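Local coordinates for UPF0141 protein yjdB (PDB 4TN0), which probably transfers phosphoethanolamine to acceptor molecules in the periplasm, as the zinc-binding C-terminal domain of EptC, a transferase required for polymyxin resistance and motility, at residues 24-29 and 224-229; 154-159 and 195-200; 56-61 and 251-256; 228-233 and 245-250. All coordinates share one frame; numbering follows the deposited sequence.

Contact 1. Residues 24-29 and 224-229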
loop_
_atom_site.group_PDB
_atom_site.type_symbol
_atom_site.label_atom_id
_atom_site.label_comp_id
_atom_site.label_asym_id
_atom_site.label_seq_id
_atom_site.Cartn_x
_atom_site.Cartn_y
_atom_site.Cartn_z
ATOM N N VAL A 24 0.454 1.814 2.845
ATOM C CA VAL A 24 -0.250 2.473 1.743
ATOM C C VAL A 24 0.686 3.425 0.993
ATOM O O VAL A 24 1.082 4.488 1.492
ATOM C CB VAL A 24 -1.483 3.258 2.235
ATOM C CG1 VAL A 24 -2.153 4.015 1.078
ATOM C CG2 VAL A 24 -2.457 2.333 2.955
ATOM N N GLY A 25 1.034 3.028 -0.219
ATOM C CA GLY A 25 1.940 3.810 -1.033
ATOM C C GLY A 25 1.309 4.992 -1.749
ATOM O O GLY A 25 0.197 5.448 -1.435
ATOM N N GLU A 26 2.056 5.528 -2.696
ATOM C CA GLU A 26 1.628 6.745 -3.351
ATOM C C GLU A 26 2.276 6.827 -4.730
ATOM O O GLU A 26 3.510 6.848 -4.836
ATOM C CB GLU A 26 1.978 7.973 -2.492
ATOM C CG GLU A 26 1.711 9.309 -3.188
ATOM C CD GLU A 26 0.235 9.527 -3.427
ATOM O OE1 GLU A 26 -0.464 10.039 -2.519
ATOM O OE2 GLU A 26 -0.238 9.135 -4.517
ATOM N N THR A 27 1.434 6.814 -5.769
ATOM C CA THR A 27 1.815 7.127 -7.150
ATOM C C THR A 27 2.716 6.046 -7.807
ATOM O O THR A 27 3.030 6.091 -9.012
ATOM C CB THR A 27 2.482 8.556 -7.180
ATOM O OG1 THR A 27 1.534 9.533 -6.701
ATOM C CG2 THR A 27 2.959 8.955 -8.552
ATOM N N ALA A 28 3.115 5.046 -7.028
ATOM C CA ALA A 28 3.927 3.966 -7.593
ATOM C C ALA A 28 3.118 3.101 -8.577
ATOM O O ALA A 28 1.986 2.688 -8.285
ATOM C CB ALA A 28 4.506 3.103 -6.488
ATOM N N ARG A 29 3.733 2.805 -9.721
ATOM C CA ARG A 29 3.088 2.054 -10.761
ATOM C C ARG A 29 3.866 0.770 -10.947
ATOM O O ARG A 29 5.087 0.764 -10.821
ATOM C CB ARG A 29 3.036 2.851 -12.072
ATOM C CG ARG A 29 4.320 2.856 -12.900
ATOM C CD ARG A 29 4.265 3.911 -14.010
ATOM N NE ARG A 29 5.317 3.701 -15.000
ATOM C CZ ARG A 29 5.453 4.406 -16.123
ATOM N NH1 ARG A 29 4.608 5.385 -16.408
ATOM N NH2 ARG A 29 6.432 4.126 -16.968
ATOM N N LEU A 224 0.843 -1.752 -0.827
ATOM C CA LEU A 224 0.259 -1.480 -2.149
ATOM C C LEU A 224 0.173 0.022 -2.409
ATOM O O LEU A 224 0.090 0.831 -1.482
ATOM C CB LEU A 224 -1.138 -2.100 -2.310
ATOM C CG LEU A 224 -2.329 -1.566 -1.515
ATOM C CD1 LEU A 224 -3.599 -2.249 -2.012
ATOM C CD2 LEU A 224 -2.174 -1.752 -0.007
ATOM N N SER A 225 0.172 0.392 -3.680
ATOM C CA SER A 225 0.085 1.793 -4.032
ATOM C C SER A 225 -1.372 2.197 -4.156
ATOM O O SER A 225 -2.228 1.334 -4.359
ATOM C CB SER A 225 0.831 2.070 -5.335
ATOM O OG SER A 225 0.921 3.466 -5.536
ATOM N N ASP A 226 -1.658 3.491 -4.013
ATOM C CA ASP A 226 -3.009 3.991 -4.248
ATOM C C ASP A 226 -3.366 4.010 -5.747
ATOM O O ASP A 226 -4.517 3.770 -6.093
ATOM C CB ASP A 226 -3.218 5.388 -3.633
ATOM C CG ASP A 226 -2.245 6.444 -4.170
ATOM O OD1 ASP A 226 -1.247 6.073 -4.822
ATOM O OD2 ASP A 226 -2.462 7.648 -3.903
ATOM N N HIS A 227 -2.393 4.279 -6.617
ATOM C CA HIS A 227 -2.597 4.302 -8.087
ATOM C C HIS A 227 -1.249 4.438 -8.822
ATOM O O HIS A 227 -0.186 4.548 -8.198
ATOM C CB HIS A 227 -3.499 5.448 -8.506
ATOM C CG HIS A 227 -3.031 6.771 -7.997
ATOM N ND1 HIS A 227 -1.926 7.410 -8.517
ATOM C CD2 HIS A 227 -3.490 7.560 -6.993
ATOM C CE1 HIS A 227 -1.723 8.538 -7.854
ATOM N NE2 HIS A 227 -2.662 8.655 -6.930
ATOM N N GLY A 228 -1.289 4.412 -10.144
ATOM C CA GLY A 228 -0.073 4.528 -10.920
ATOM C C GLY A 228 0.244 5.968 -11.245
ATOM O O GLY A 228 -0.122 6.877 -10.511
ATOM N N GLU A 229 0.951 6.173 -12.343
ATOM C CA GLU A 229 1.400 7.505 -12.759
ATOM C C GLU A 229 1.792 7.482 -14.226
ATOM O O GLU A 229 2.355 6.497 -14.699
ATOM C CB GLU A 229 2.592 7.975 -11.927
ATOM C CG GLU A 229 3.042 9.413 -12.202
ATOM C CD GLU A 229 2.241 10.441 -11.419
ATOM O OE1 GLU A 229 1.034 10.188 -11.110
ATOM O OE2 GLU A 229 2.831 11.512 -11.123
#
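The zinc site takes three of its ligands from this contact, Glu26 OE2, Asp226 OD2 and His227 NE2, and phosphorylated Thr65 completes the site. Sharing a cation explains how Glu26 OE2 and Asp226 OD2 can lie 2.7 Å apart, their carboxylate planes crossing at 73°. Each ligand is positioned by a second bond. Asp226 OD1 offers its syn lone pair to Thr27 N, 2.9 Å away, while the Thr27 hydroxyl donates to Glu26 OE2 from above the carboxylate plane. His227 ND1 donates to Gly228 O (2.7 Å) in the ring plane, which fixes the ring's rotation and leaves NE2 for the metal. Such a cluster is characteristic of the alkaline phosphatase-like fold, where metal ligands sit on loops leaving the C-terminal ends of parallel strands. Strands 18-24 and 218-224 are that pair here, joined at their last step by a nearly straight bond of 2.7 Å from Gly25 N to Leu224 O. Farther along, Thr27 CG2 packs 3.3 Å from CD of Glu229, whose carboxylate is held by Tyr161 and His239. Arg29, also bound to Asn32 and Glu233, stretches its extended chain so that NH1 meets Glu229 O in the guanidinium plane at 3.0 Å.

Contact 2. Residues 154-159 and 195-200; sequences QGSHGP and NTLLYT
Ser156, Thr196 and Gly155 carry most of this small, wholly buried contact, in which a loop rests against the side of helix 186-211. Ser156 OG stands anti to its own carbonyl carbon (chi1 -63°) and donates to Thr196 OG1, 2.7 Å away. That threonine hydroxyl occupies the crowded position between its backbone N and carbonyl carbon (chi1 70°) and is also bonded to the carbonyl of Tyr193, one turn back, so it links the loop to the helix backbone. Leu197 reaches round from the neighbouring helix position, and its CD2 methyl lies 3.7 Å from Ser156 OG. Gly155 approaches with its backbone: its O lies 4.1 Å from Thr196 CB, and its CA is 3.9 Å from OG1 of Thr200. Thr200 OG1 itself turns back to Thr196 O in a weak bond of 3.3 Å. What presents Gly155 and Ser156 to the helix is a type II' beta turn from Gln154 to His157, closed by a 3.0 Å bond from His157 N to Gln154 O. Gly155 readily adopts the positive phi (55°) needed there, giving a type II' turn with glycine at its second position, packed on the flank of helix 186-211 in the alkaline phosphatase-like domain.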
loop_
_atom_site.group_PDB
_atom_site.type_symbol
_atom_site.label_atom_id
_atom_site.label_comp_id
_atom_site.label_asym_id
_atom_site.label_seq_id
_atom_site.Cartn_x
_atom_site.Cartn_y
_atom_site.Cartn_z
ATOM N N GLN A 154 4.378 9.190 1.392
ATOM C CA GLN A 154 4.402 10.197 0.341
ATOM C C GLN A 154 4.890 9.501 -0.947
ATOM O O GLN A 154 4.509 9.882 -2.071
ATOM C CB GLN A 154 5.311 11.370 0.731
ATOM C CG GLN A 154 5.290 12.591 -0.196
ATOM C CD GLN A 154 4.014 13.442 -0.123
ATOM O OE1 GLN A 154 2.932 12.970 0.220
ATOM N NE2 GLN A 154 4.152 14.713 -0.473
ATOM N N GLY A 155 5.728 8.475 -0.770
ATOM C CA GLY A 155 6.108 7.585 -1.852
ATOM C C GLY A 155 6.701 8.306 -3.057
ATOM O O GLY A 155 7.780 8.880 -2.980
ATOM N N SER A 156 6.003 8.229 -4.183
ATOM C CA SER A 156 6.442 8.820 -5.433
ATOM C C SER A 156 5.647 10.069 -5.840
ATOM O O SER A 156 5.581 10.375 -7.017
ATOM C CB SER A 156 6.321 7.799 -6.561
ATOM O OG SER A 156 7.147 6.670 -6.374
ATOM N N HIS A 157 5.042 10.773 -4.892
ATOM C CA HIS A 157 4.186 11.915 -5.215
ATOM C C HIS A 157 4.899 12.867 -6.174
ATOM O O HIS A 157 6.065 13.167 -5.985
ATOM C CB HIS A 157 3.787 12.668 -3.934
ATOM C CG HIS A 157 2.855 13.819 -4.171
ATOM N ND1 HIS A 157 3.281 15.135 -4.180
ATOM C CD2 HIS A 157 1.515 13.856 -4.384
ATOM C CE1 HIS A 157 2.250 15.931 -4.404
ATOM N NE2 HIS A 157 1.166 15.179 -4.531
ATOM N N GLY A 158 4.222 13.279 -7.236
ATOM C CA GLY A 158 4.791 14.200 -8.208
ATOM C C GLY A 158 4.072 15.531 -8.158
ATOM O O GLY A 158 3.099 15.680 -7.408
ATOM N N PRO A 159 4.518 16.511 -8.962
ATOM C CA PRO A 159 5.605 16.480 -9.954
ATOM C C PRO A 159 7.042 16.632 -9.423
ATOM O O PRO A 159 7.994 16.399 -10.185
ATOM C CB PRO A 159 5.258 17.662 -10.855
ATOM C CG PRO A 159 4.611 18.626 -9.920
ATOM C CD PRO A 159 3.784 17.790 -8.990
ATOM N N ASN A 195 14.134 6.116 -8.809
ATOM C CA ASN A 195 14.788 6.386 -7.533
ATOM C C ASN A 195 13.777 6.423 -6.401
ATOM O O ASN A 195 14.046 5.900 -5.325
ATOM C CB ASN A 195 15.548 7.713 -7.561
ATOM C CG ASN A 195 16.810 7.648 -8.372
ATOM O OD1 ASN A 195 17.334 6.571 -8.651
ATOM N ND2 ASN A 195 17.305 8.816 -8.771
ATOM N N THR A 196 12.623 7.046 -6.638
ATOM C CA THR A 196 11.599 7.129 -5.608
ATOM C C THR A 196 11.091 5.735 -5.255
ATOM O O THR A 196 10.754 5.467 -4.109
ATOM C CB THR A 196 10.393 8.004 -6.032
ATOM O OG1 THR A 196 9.634 7.341 -7.062
ATOM C CG2 THR A 196 10.860 9.310 -6.539
ATOM N N LEU A 197 11.043 4.852 -6.249
ATOM C CA LEU A 197 10.616 3.469 -6.028
ATOM C C LEU A 197 11.660 2.705 -5.204
ATOM O O LEU A 197 11.315 1.912 -4.316
ATOM C CB LEU A 197 10.379 2.768 -7.369
ATOM C CG LEU A 197 9.222 3.268 -8.259
ATOM C CD1 LEU A 197 9.142 2.497 -9.559
ATOM C CD2 LEU A 197 7.880 3.194 -7.528
ATOM N N LEU A 198 12.931 2.946 -5.523
ATOM C CA LEU A 198 14.072 2.357 -4.835
ATOM C C LEU A 198 14.057 2.736 -3.364
ATOM O O LEU A 198 14.208 1.889 -2.483
ATOM C CB LEU A 198 15.375 2.816 -5.484
ATOM C CG LEU A 198 16.662 2.135 -5.034
ATOM C CD1 LEU A 198 16.610 0.656 -5.400
ATOM C CD2 LEU A 198 17.841 2.811 -5.723
ATOM N N TYR A 199 13.841 4.016 -3.103
ATOM C CA TYR A 199 13.784 4.496 -1.732
ATOM C C TYR A 199 12.635 3.835 -0.982
ATOM O O TYR A 199 12.805 3.368 0.134
ATOM C CB TYR A 199 13.625 6.012 -1.715
ATOM C CG TYR A 199 13.594 6.649 -0.338
ATOM C CD1 TYR A 199 14.554 6.338 0.615
ATOM C CD2 TYR A 199 12.643 7.608 -0.020
ATOM C CE1 TYR A 199 14.549 6.951 1.861
ATOM C CE2 TYR A 199 12.620 8.220 1.221
ATOM C CZ TYR A 199 13.581 7.894 2.157
ATOM O OH TYR A 199 13.567 8.507 3.385
ATOM N N THR A 200 11.475 3.761 -1.620
ATOM C CA THR A 200 10.338 3.062 -1.036
ATOM C C THR A 200 10.674 1.583 -0.845
ATOM O O THR A 200 10.326 1.001 0.179
ATOM C CB THR A 200 9.072 3.214 -1.897
ATOM O OG1 THR A 200 8.596 4.558 -1.781
ATOM C CG2 THR A 200 7.973 2.271 -1.416
#

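Contact 3. Residues 56-61 and 251-256; sequences DNFSSC and THIPAI
Backbone hydrogen bonding joins the end of strand 53-59 to the start of strand 252-259. Ile253 N donates to Phe58 O at 3.0 Å, and Ser60 N to Thr251 O at 2.9 Å, the latter noticeably bent. Between them Ser59 and His252 form an antiparallel non-hydrogen-bonded pair, where the CA of Ser59 makes a CA-H...O contact of 3.2 Å with Thr251 O. His252, its CG anti to the backbone N (chi1 -174°), brings its ring edge to the other strand. His252 ND1 donates to Phe58 O over 3.2 Å, approaching from 36° above the carbonyl plane; with Ile253 N, two donors grip this oxygen. His252 CE1 lies 3.0 Å from Asp56 O. Among apolar contacts, Ala255 CB sits over the centre of one face of the Phe58 ring in a CH-pi contact, 3.6 Å from the ring centroid and only 12° off its normal, while CD1 of Ile253 meets the ring at its edge, 3.7 Å from Phe58 CD1. Just beyond, Cys61 is tied by a disulfide to Cys71. The pairing belongs to the mixed central sheet of the alkaline phosphatase-like fold, in which strand 252-259 runs antiparallel to both its neighbours, 218-224 and 53-59.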
loop_
_atom_site.group_PDB
_atom_site.type_symbol
_atom_site.label_atom_id
_atom_site.label_comp_id
_atom_site.label_asym_id
_atom_site.label_seq_id
_atom_site.Cartn_x
_atom_site.Cartn_y
_atom_site.Cartn_z
ATOM N N ASP A 56 1.697 -9.460 -9.646
ATOM C CA ASP A 56 2.031 -8.818 -10.908
ATOM C C ASP A 56 0.807 -8.435 -11.718
ATOM O O ASP A 56 0.936 -7.906 -12.808
ATOM C CB ASP A 56 2.952 -9.721 -11.735
ATOM C CG ASP A 56 2.476 -11.153 -11.781
ATOM O OD1 ASP A 56 1.449 -11.416 -12.451
ATOM O OD2 ASP A 56 3.126 -12.008 -11.129
ATOM N N ASN A 57 -0.377 -8.673 -11.171
ATOM C CA ASN A 57 -1.619 -8.385 -11.880
ATOM C C ASN A 57 -2.651 -7.694 -10.981
ATOM O O ASN A 57 -3.820 -8.036 -10.968
ATOM C CB ASN A 57 -2.182 -9.686 -12.456
ATOM C CG ASN A 57 -3.234 -9.446 -13.529
ATOM O OD1 ASN A 57 -3.309 -8.365 -14.120
ATOM N ND2 ASN A 57 -4.055 -10.459 -13.786
ATOM N N PHE A 58 -2.186 -6.685 -10.259
ATOM C CA PHE A 58 -2.933 -6.012 -9.212
ATOM C C PHE A 58 -3.368 -4.633 -9.700
ATOM O O PHE A 58 -2.540 -3.863 -10.201
ATOM C CB PHE A 58 -2.043 -5.889 -7.976
ATOM C CG PHE A 58 -2.780 -5.862 -6.678
ATOM C CD1 PHE A 58 -3.177 -4.666 -6.116
ATOM C CD2 PHE A 58 -3.035 -7.037 -5.991
ATOM C CE1 PHE A 58 -3.838 -4.644 -4.901
ATOM C CE2 PHE A 58 -3.694 -7.019 -4.776
ATOM C CZ PHE A 58 -4.101 -5.829 -4.234
ATOM N N SER A 59 -4.650 -4.314 -9.542
ATOM C CA SER A 59 -5.209 -3.051 -10.033
ATOM C C SER A 59 -5.745 -2.153 -8.936
ATOM O O SER A 59 -6.080 -2.622 -7.857
ATOM C CB SER A 59 -6.331 -3.322 -11.030
ATOM O OG SER A 59 -5.804 -3.529 -12.327
ATOM N N SER A 60 -5.881 -0.866 -9.239
ATOM C CA SER A 60 -6.363 0.085 -8.251
ATOM C C SER A 60 -7.818 0.384 -8.500
ATOM O O SER A 60 -8.360 0.115 -9.570
ATOM C CB SER A 60 -5.573 1.400 -8.286
ATOM O OG SER A 60 -5.765 2.059 -9.524
ATOM N N CYS A 61 -8.425 0.997 -7.502
ATOM C CA CYS A 61 -9.840 1.282 -7.522
ATOM C C CYS A 61 -10.121 2.559 -8.319
ATOM O O CYS A 61 -11.159 2.685 -8.959
ATOM C CB CYS A 61 -10.346 1.386 -6.074
ATOM S SG CYS A 61 -12.093 1.676 -5.937
ATOM N N THR A 251 -3.485 2.537 -13.535
ATOM C CA THR A 251 -4.324 1.589 -12.789
ATOM C C THR A 251 -3.593 0.326 -12.306
ATOM O O THR A 251 -4.013 -0.328 -11.330
ATOM C CB THR A 251 -5.552 1.141 -13.649
ATOM O OG1 THR A 251 -5.100 0.504 -14.851
ATOM C CG2 THR A 251 -6.386 2.329 -14.031
ATOM N N HIS A 252 -2.506 -0.016 -12.988
ATOM C CA HIS A 252 -1.738 -1.223 -12.678
ATOM C C HIS A 252 -0.661 -0.899 -11.632
ATOM O O HIS A 252 0.350 -0.240 -11.940
ATOM C CB HIS A 252 -1.119 -1.784 -13.970
ATOM C CG HIS A 252 -0.419 -3.099 -13.807
ATOM N ND1 HIS A 252 -0.560 -3.894 -12.685
ATOM C CD2 HIS A 252 0.437 -3.755 -14.631
ATOM C CE1 HIS A 252 0.177 -4.984 -12.827
ATOM N NE2 HIS A 252 0.792 -4.924 -13.998
ATOM N N ILE A 253 -0.893 -1.362 -10.403
ATOM C CA ILE A 253 -0.063 -1.012 -9.251
ATOM C C ILE A 253 0.697 -2.211 -8.715
ATOM O O ILE A 253 0.291 -3.357 -8.923
ATOM C CB ILE A 253 -0.917 -0.443 -8.079
ATOM C CG1 ILE A 253 -2.148 -1.334 -7.852
ATOM C CG2 ILE A 253 -1.321 0.994 -8.337
ATOM C CD1 ILE A 253 -2.927 -1.014 -6.602
ATOM N N PRO A 254 1.778 -1.948 -7.968
ATOM C CA PRO A 254 2.468 -3.019 -7.259
ATOM C C PRO A 254 1.716 -3.433 -5.996
ATOM O O PRO A 254 1.068 -2.613 -5.338
ATOM C CB PRO A 254 3.803 -2.374 -6.893
ATOM C CG PRO A 254 3.424 -0.958 -6.653
ATOM C CD PRO A 254 2.464 -0.659 -7.770
ATOM N N ALA A 255 1.812 -4.712 -5.664
ATOM C CA ALA A 255 1.422 -5.177 -4.350
ATOM C C ALA A 255 2.485 -6.166 -3.906
ATOM O O ALA A 255 2.928 -7.018 -4.694
ATOM C CB ALA A 255 0.036 -5.803 -4.367
ATOM N N ILE A 256 2.929 -6.000 -2.663
ATOM C CA ILE A 256 4.020 -6.788 -2.102
ATOM C C ILE A 256 3.643 -7.344 -0.727
ATOM O O ILE A 256 3.186 -6.594 0.143
ATOM C CB ILE A 256 5.304 -5.944 -1.965
ATOM C CG1 ILE A 256 5.913 -5.652 -3.335
ATOM C CG2 ILE A 256 6.328 -6.629 -1.061
ATOM C CD1 ILE A 256 7.033 -4.587 -3.274
#

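Contact 4. Residues 228-233 and 245-250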
loop_
_atom_site.group_PDB
_atom_site.type_symbol
_atom_site.label_atom_id
_atom_site.label_comp_id
_atom_site.label_asym_id
_atom_site.label_seq_id
_atom_site.Cartn_x
_atom_site.Cartn_y
_atom_site.Cartn_z
ATOM N N GLY A 228 -1.289 4.412 -10.144
ATOM C CA GLY A 228 -0.073 4.528 -10.920
ATOM C C GLY A 228 0.244 5.968 -11.245
ATOM O O GLY A 228 -0.122 6.877 -10.511
ATOM N N GLU A 229 0.951 6.173 -12.343
ATOM C CA GLU A 229 1.400 7.505 -12.759
ATOM C C GLU A 229 1.792 7.482 -14.226
ATOM O O GLU A 229 2.355 6.497 -14.699
ATOM C CB GLU A 229 2.592 7.975 -11.927
ATOM C CG GLU A 229 3.042 9.413 -12.202
ATOM C CD GLU A 229 2.241 10.441 -11.419
ATOM O OE1 GLU A 229 1.034 10.188 -11.110
ATOM O OE2 GLU A 229 2.831 11.512 -11.123
ATOM N N SER A 230 1.478 8.554 -14.945
ATOM C CA SER A 230 1.973 8.741 -16.315
ATOM C C SER A 230 3.255 9.599 -16.327
ATOM O O SER A 230 3.368 10.548 -15.557
ATOM C CB SER A 230 0.900 9.379 -17.198
ATOM O OG SER A 230 -0.049 8.409 -17.571
ATOM N N LEU A 231 4.180 9.293 -17.238
ATOM C CA LEU A 231 5.468 9.975 -17.288
ATOM C C LEU A 231 5.765 10.525 -18.696
ATOM O O LEU A 231 6.886 10.415 -19.193
ATOM C CB LEU A 231 6.573 9.013 -16.849
ATOM C CG LEU A 231 6.458 8.478 -15.411
ATOM C CD1 LEU A 231 7.433 7.363 -15.203
ATOM C CD2 LEU A 231 6.679 9.529 -14.369
ATOM N N GLY A 232 4.749 11.097 -19.344
ATOM C CA GLY A 232 4.926 11.696 -20.658
ATOM C C GLY A 232 4.547 10.799 -21.825
ATOM O O GLY A 232 4.457 11.254 -22.964
ATOM N N GLU A 233 4.366 9.511 -21.567
ATOM C CA GLU A 233 3.918 8.630 -22.630
ATOM C C GLU A 233 2.612 9.170 -23.210
ATOM O O GLU A 233 1.667 9.453 -22.471
ATOM C CB GLU A 233 3.731 7.199 -22.131
ATOM C CG GLU A 233 4.903 6.633 -21.338
ATOM C CD GLU A 233 4.707 6.788 -19.831
ATOM O OE1 GLU A 233 3.757 7.493 -19.414
ATOM O OE2 GLU A 233 5.485 6.180 -19.058
ATOM N N ILE A 245 -10.826 5.290 -19.333
ATOM C CA ILE A 245 -9.982 5.542 -20.483
ATOM C C ILE A 245 -8.522 5.587 -20.082
ATOM O O ILE A 245 -7.666 5.783 -20.929
ATOM C CB ILE A 245 -10.314 6.857 -21.198
ATOM C CG1 ILE A 245 -9.931 8.053 -20.319
ATOM C CG2 ILE A 245 -11.754 6.915 -21.576
ATOM C CD1 ILE A 245 -10.079 9.413 -21.008
ATOM N N ALA A 246 -8.236 5.387 -18.796
ATOM C CA ALA A 246 -6.871 5.552 -18.296
ATOM C C ALA A 246 -5.944 4.464 -18.824
ATOM O O ALA A 246 -6.348 3.320 -18.956
ATOM C CB ALA A 246 -6.865 5.547 -16.749
ATOM N N PRO A 247 -4.679 4.815 -19.107
ATOM C CA PRO A 247 -3.687 3.787 -19.450
ATOM C C PRO A 247 -3.364 2.914 -18.233
ATOM O O PRO A 247 -3.514 3.355 -17.073
ATOM C CB PRO A 247 -2.454 4.605 -19.858
ATOM C CG PRO A 247 -2.602 5.884 -19.109
ATOM C CD PRO A 247 -4.081 6.158 -19.014
ATOM N N SER A 248 -2.897 1.695 -18.477
ATOM C CA SER A 248 -2.568 0.803 -17.369
ATOM C C SER A 248 -1.477 1.394 -16.445
ATOM O O SER A 248 -1.356 0.967 -15.299
ATOM C CB SER A 248 -2.146 -0.568 -17.890
ATOM O OG SER A 248 -0.986 -0.471 -18.685
ATOM N N TYR A 249 -0.676 2.338 -16.964
ATOM C CA TYR A 249 0.313 3.069 -16.167
ATOM C C TYR A 249 -0.319 3.676 -14.924
ATOM O O TYR A 249 0.351 3.815 -13.915
ATOM C CB TYR A 249 0.999 4.183 -16.978
ATOM C CG TYR A 249 2.020 3.678 -17.967
ATOM C CD1 TYR A 249 2.871 2.635 -17.625
ATOM C CD2 TYR A 249 2.122 4.229 -19.259
ATOM C CE1 TYR A 249 3.795 2.149 -18.529
ATOM C CE2 TYR A 249 3.048 3.746 -20.170
ATOM C CZ TYR A 249 3.884 2.706 -19.789
ATOM O OH TYR A 249 4.824 2.204 -20.648
ATOM N N GLN A 250 -1.602 4.033 -15.000
ATOM C CA GLN A 250 -2.281 4.666 -13.869
ATOM C C GLN A 250 -3.099 3.701 -13.003
ATOM O O GLN A 250 -3.364 4.023 -11.850
ATOM C CB GLN A 250 -3.171 5.816 -14.351
ATOM C CG GLN A 250 -2.329 6.974 -14.865
ATOM C CD GLN A 250 -3.128 8.216 -15.200
ATOM O OE1 GLN A 250 -4.226 8.468 -14.659
ATOM N NE2 GLN A 250 -2.580 9.007 -16.099
#
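Two backbone N-H groups at the start of 228-233 are received by successive carbonyls at the end of 245-250. Gly228 N donates to Gln250 O over 2.7 Å, from 51° above the carbonyl plane, and Glu229 N to Tyr249 O over 2.9 Å, likewise from above the plane. Tyr249 O also lies 3.1 Å from Gly228 CA in a CA-H...O contact. This closeness rests on Gly228 having no side chain between the two backbones. Gln250 N bonds back to Pro247 O, at the weakly bonded helix about 248-250. Among the side chains, Gln250 runs out extended beyond CG and donates from NE2 to Ser230 OG, 3.0 Å away, nearly straight (171°) and in its amide plane. Its OE1 is held by Met241 N, so both ends of the amide are fixed. Pro247 CG lies against the same serine hydroxyl, 3.9 Å from Ser230 OG. Glu233 meets Tyr249 tip to tip, with OE2 3.6 Å above the ring plane, offset toward the rim, and carboxylate and ring only 21° apart. Two bonds steady that carboxylate: Leu231 N donates to Glu233 OE1 at 2.9 Å, and OE2 forms a salt bridge with Arg29, whose guanidinium also makes a cation-pi contact with Tyr249. Together they close the loop around the short hairpin of strands 230-231 and 237-238, beside the zinc site of the alkaline phosphatase-like domain.

How the contacts relate
From the N terminus, the loop after strand 18-24 opens contact 1 and the end of strand 53-59 opens contact 3. Contact 2, from 154-159 to helix 186-211, then opens and closes inside both larger loops. At 224-229 contact 1 closes while contact 3 is still open, so these two cross. Contact 4 begins on Gly228 and Glu229, shared with contact 1, closes at 245-250, and is nested within contact 3, which closes immediately afterwards at 251-256. Contact 1 touches the other three: Glu26 O probably accepts from Ser156 N, Arg29 CB packs on Tyr249 O, and Ser225 packs on Ile253. Central sheet, helix flank and hairpin are thus tied around the zinc site.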